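Long-range contacts in putative nucleoprotein (Infectious salmon anemia virus, PDB 4EWC), which encapsidates the negative-strand viral RNA, protecting it from nucleases and forming the ribonucleoprotein that serves as template for transcription and replication: residues I394-M399 with R424-K429; L428-N433 with Q490-S495. One frame throughout, in Å; residues are numbered along the deposited sequence.

Overall arrangement
Contacts 1 and 2 lie on one side of the chain's centre, within the range of the orthomyxovirus nucleoprotein C-terminal family, and meet at Leu428 and Lys429. Contact 1 sets helix 394-402 against the link between helix 417-425 and strand 429-432. It is partly buried, has no hydrogen bond across it and depends on small residues and apolar contacts. Contact 2 pairs that strand with strand 488-491 and the residues after it. It is the more buried of the two, combining backbone hydrogen bonds with aliphatic packing, although Gln490 and Gly491 are exposed. Leu428 joins them, its side chain touching Ser395 and Ser396 as well as Leu492 and Leu494.

Contact 1: I394-M399 with R424-K429; sequences ISSLMM and REAKLK
In a helix-to-loop packing contact of the mainly helical nucleoprotein, Ser395, Ser396 and Met399 of helix 394-402 meet Ala426, Lys427 and Leu428, the turn that leads from helix 417-425 into strand 429-432. No hydrogen bond crosses it, and the fit comes from residue size. The short side chains of Ser395 and Ser396 keep this side of the helix low, and the CA atoms of Ser396 and Leu428 come within 5.4 Å. Leu428 has CG anti to its backbone N (chi1 175°), which puts CG 3.9 Å from Ser396 OG. Its CD1 rests on Ser395 CB at 3.6 Å, while CB and CD2 border Ser396 OG. Ser395 OG is hydrogen-bonded to Met171 O, so its polar end is satisfied while its CB meets Leu428. Ala426, the first residue to leave the helical conformation after helix 417-425, turns its short CB toward the helix, 3.8 Å from Ser396 O. Met399, modelled as selenomethionine, suits the more open margin because its flexible chain can follow the backbone of the turn, where SE lies 3.5 Å from Lys427 O. Its bend at chi3 (57°) brings CE beside Ala426 CB at 4.1 Å and Lys427 CB at 3.9 Å.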
# COMPACT_ATOMS: atom_id res chain seq x y z
N ILE A 394 -11.98 23.79 -5.43
CA ILE A 394 -12.58 25.00 -5.97
C ILE A 394 -13.06 25.95 -4.88
O ILE A 394 -12.63 27.10 -4.82
CB ILE A 394 -13.74 24.65 -6.94
CG1 ILE A 394 -13.18 23.90 -8.14
CG2 ILE A 394 -14.47 25.89 -7.40
CD1 ILE A 394 -12.08 24.68 -8.88
N SER A 395 -13.93 25.45 -4.01
CA SER A 395 -14.45 26.23 -2.88
C SER A 395 -13.35 26.83 -2.04
O SER A 395 -13.37 28.03 -1.73
CB SER A 395 -15.39 25.40 -2.01
OG SER A 395 -16.65 25.27 -2.64
N SER A 396 -12.38 25.99 -1.68
CA SER A 396 -11.22 26.44 -0.92
C SER A 396 -10.58 27.62 -1.62
O SER A 396 -10.27 28.64 -1.01
CB SER A 396 -10.20 25.31 -0.77
OG SER A 396 -10.71 24.29 0.09
N LEU A 397 -10.42 27.49 -2.93
CA LEU A 397 -9.79 28.51 -3.76
C LEU A 397 -10.60 29.82 -3.74
O LEU A 397 -10.03 30.90 -3.55
CB LEU A 397 -9.61 27.96 -5.17
CG LEU A 397 -8.63 28.55 -6.19
CD1 LEU A 397 -7.34 29.02 -5.54
CD2 LEU A 397 -8.31 27.51 -7.26
N MSE A 398 -11.91 29.72 -3.88
CA MSE A 398 -12.77 30.88 -3.83
C MSE A 398 -12.70 31.54 -2.48
O MSE A 398 -12.60 32.78 -2.41
CB MSE A 398 -14.20 30.45 -4.14
CG MSE A 398 -14.39 30.33 -5.65
SE MSE A 398 -16.07 29.40 -6.05
CE MSE A 398 -17.17 30.95 -6.53
N MSE A 399 -12.75 30.76 -1.40
CA MSE A 399 -12.66 31.31 -0.04
C MSE A 399 -11.34 32.05 0.18
O MSE A 399 -11.31 33.14 0.73
CB MSE A 399 -12.76 30.19 1.01
CG MSE A 399 -14.15 29.73 1.32
SE MSE A 399 -14.11 28.25 2.64
CE MSE A 399 -13.13 29.16 4.08
N ARG A 424 -4.40 24.08 3.60
CA ARG A 424 -4.23 24.26 5.04
C ARG A 424 -4.92 25.53 5.54
O ARG A 424 -5.51 25.55 6.63
CB ARG A 424 -2.75 24.24 5.42
CG ARG A 424 -2.03 22.97 5.03
CD ARG A 424 -0.60 22.93 5.54
NE ARG A 424 0.14 21.88 4.88
CZ ARG A 424 0.85 22.06 3.77
NH1 ARG A 424 0.93 23.26 3.21
NH2 ARG A 424 1.50 21.03 3.22
N GLU A 425 -4.88 26.59 4.73
CA GLU A 425 -5.40 27.90 5.13
C GLU A 425 -6.92 28.00 5.19
O GLU A 425 -7.48 28.35 6.23
CB GLU A 425 -4.85 29.01 4.22
CG GLU A 425 -4.86 30.41 4.85
CD GLU A 425 -6.25 31.07 4.92
OE1 GLU A 425 -7.09 30.86 4.00
OE2 GLU A 425 -6.50 31.81 5.91
N ALA A 426 -7.60 27.72 4.08
CA ALA A 426 -9.05 27.85 4.05
C ALA A 426 -9.74 26.80 4.94
O ALA A 426 -9.13 25.81 5.37
CB ALA A 426 -9.59 27.79 2.64
N LYS A 427 -11.01 27.06 5.19
CA LYS A 427 -11.83 26.21 6.03
C LYS A 427 -12.97 25.67 5.18
O LYS A 427 -14.13 26.07 5.33
CB LYS A 427 -12.34 26.99 7.24
CG LYS A 427 -11.26 27.23 8.31
CD LYS A 427 -11.71 28.25 9.37
CE LYS A 427 -10.67 28.41 10.49
NZ LYS A 427 -9.32 28.82 10.00
N LEU A 428 -12.62 24.76 4.27
CA LEU A 428 -13.56 24.09 3.40
C LEU A 428 -14.59 23.30 4.20
O LEU A 428 -14.29 22.78 5.29
CB LEU A 428 -12.81 23.14 2.45
CG LEU A 428 -13.66 22.25 1.53
CD1 LEU A 428 -14.51 23.10 0.59
CD2 LEU A 428 -12.80 21.29 0.75
N LYS A 429 -15.80 23.24 3.68
CA LYS A 429 -16.82 22.40 4.28
C LYS A 429 -17.39 21.45 3.23
O LYS A 429 -17.25 21.67 2.03
CB LYS A 429 -17.92 23.25 4.92
CG LYS A 429 -17.40 24.08 6.07
CD LYS A 429 -18.49 24.49 7.01
CE LYS A 429 -18.11 25.76 7.74
NZ LYS A 429 -18.12 26.95 6.81

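Contact 2: L428-N433 with Q490-S495; sequences LKVGVN and QGLRLS
Val430 and Gln490 are joined by two backbone hydrogen bonds. Val430 N donates to Gln490 O at 3.0 Å in a bond nearly straight at the hydrogen (166°), whereas the return bond from Gln490 N to Val430 O, at 3.1 Å, is more bent (135°). A third bond runs from Leu492 N to Leu428 O over 3.0 Å, with the donor 38° out of the carbonyl plane. A water extends the link: it donates to Leu492 O and accepts a weak bond from Leu428 N. This is antiparallel pairing in a two-stranded sheet, 429-432 with 488-491, in which Val430 and Gln490 form a hydrogen-bonded pair and Lys429 and Gly491 a non-hydrogen-bonded one. Apolar packing is gathered on the face that carries Val430. Leu492 CD2 meets Val430 CG1 at 3.5 Å, the two side chains crossing obliquely. Leu428 and Leu492 instead lie side by side and point the same way, with Leu492 CG, anti to its own backbone N, 3.9 Å from Leu428 CD2; the same Leu428 methyl reaches Leu494 CD1 at 4.3 Å. Branched aliphatic residues suit this buried face, which Met438 of helix 438-449 and Trp174 of helix 174-188 also line. Gln490 sits at the exposed margin, where its methylene carbons can pack and a polar amide is tolerated. It crosses Val432 at about a right angle, with Gln490 CG 3.7 Å from Val432 CG2 and the amide OE1 beside that same methyl.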
# COMPACT_ATOMS: atom_id res chain seq x y z
N LEU A 428 -12.62 24.76 4.27
CA LEU A 428 -13.56 24.09 3.40
C LEU A 428 -14.59 23.30 4.20
O LEU A 428 -14.29 22.78 5.29
CB LEU A 428 -12.81 23.14 2.45
CG LEU A 428 -13.66 22.25 1.53
CD1 LEU A 428 -14.51 23.10 0.59
CD2 LEU A 428 -12.80 21.29 0.75
N LYS A 429 -15.80 23.24 3.68
CA LYS A 429 -16.82 22.40 4.28
C LYS A 429 -17.39 21.45 3.23
O LYS A 429 -17.25 21.67 2.03
CB LYS A 429 -17.92 23.25 4.92
CG LYS A 429 -17.40 24.08 6.07
CD LYS A 429 -18.49 24.49 7.01
CE LYS A 429 -18.11 25.76 7.74
NZ LYS A 429 -18.12 26.95 6.81
N VAL A 430 -18.02 20.38 3.69
CA VAL A 430 -18.53 19.40 2.76
C VAL A 430 -19.83 18.79 3.28
O VAL A 430 -20.07 18.76 4.48
CB VAL A 430 -17.46 18.30 2.46
CG1 VAL A 430 -17.13 17.51 3.71
CG2 VAL A 430 -17.91 17.39 1.32
N GLY A 431 -20.69 18.37 2.36
CA GLY A 431 -21.88 17.63 2.72
C GLY A 431 -21.59 16.15 2.66
O GLY A 431 -21.08 15.67 1.65
N VAL A 432 -21.89 15.43 3.73
CA VAL A 432 -21.60 14.00 3.77
C VAL A 432 -22.78 13.19 4.30
O VAL A 432 -23.68 13.73 4.95
CB VAL A 432 -20.32 13.69 4.59
CG1 VAL A 432 -19.07 14.18 3.86
CG2 VAL A 432 -20.39 14.30 5.96
N ASN A 433 -22.78 11.90 4.02
CA ASN A 433 -23.89 11.03 4.39
C ASN A 433 -23.45 9.56 4.46
O ASN A 433 -22.26 9.27 4.46
CB ASN A 433 -25.09 11.26 3.46
CG ASN A 433 -24.84 10.81 2.02
OD1 ASN A 433 -24.14 9.84 1.76
ND2 ASN A 433 -25.45 11.51 1.08
N GLN A 490 -20.39 19.00 7.52
CA GLN A 490 -19.33 19.18 8.48
C GLN A 490 -18.04 19.60 7.82
O GLN A 490 -17.96 19.73 6.60
CB GLN A 490 -19.11 17.94 9.33
CG GLN A 490 -19.19 16.65 8.56
CD GLN A 490 -19.27 15.46 9.48
OE1 GLN A 490 -19.10 14.31 9.07
NE2 GLN A 490 -19.52 15.74 10.76
N GLY A 491 -17.04 19.87 8.64
CA GLY A 491 -15.80 20.46 8.19
C GLY A 491 -14.89 19.49 7.48
O GLY A 491 -14.70 18.36 7.91
N LEU A 492 -14.32 19.95 6.37
CA LEU A 492 -13.35 19.17 5.62
C LEU A 492 -11.96 19.74 5.87
O LEU A 492 -11.42 20.46 5.04
CB LEU A 492 -13.67 19.20 4.13
CG LEU A 492 -12.94 18.24 3.19
CD1 LEU A 492 -12.13 17.20 3.95
CD2 LEU A 492 -13.92 17.58 2.24
N ARG A 493 -11.40 19.41 7.03
CA ARG A 493 -10.08 19.91 7.41
C ARG A 493 -9.01 19.30 6.52
O ARG A 493 -9.03 18.11 6.24
CB ARG A 493 -9.79 19.59 8.88
N LEU A 494 -8.08 20.13 6.07
CA LEU A 494 -7.06 19.69 5.13
C LEU A 494 -5.68 20.16 5.53
O LEU A 494 -4.83 20.43 4.68
CB LEU A 494 -7.36 20.19 3.73
CG LEU A 494 -8.56 19.65 2.95
CD1 LEU A 494 -8.68 20.34 1.59
CD2 LEU A 494 -8.43 18.14 2.77
N SER A 495 -5.44 20.28 6.83
CA SER A 495 -4.06 20.36 7.29
C SER A 495 -3.52 18.95 7.14
O SER A 495 -4.28 18.02 6.83
CB SER A 495 -3.99 20.84 8.74
OG SER A 495 -5.03 20.28 9.54
O HOH W 1 -9.95 22.98 5.11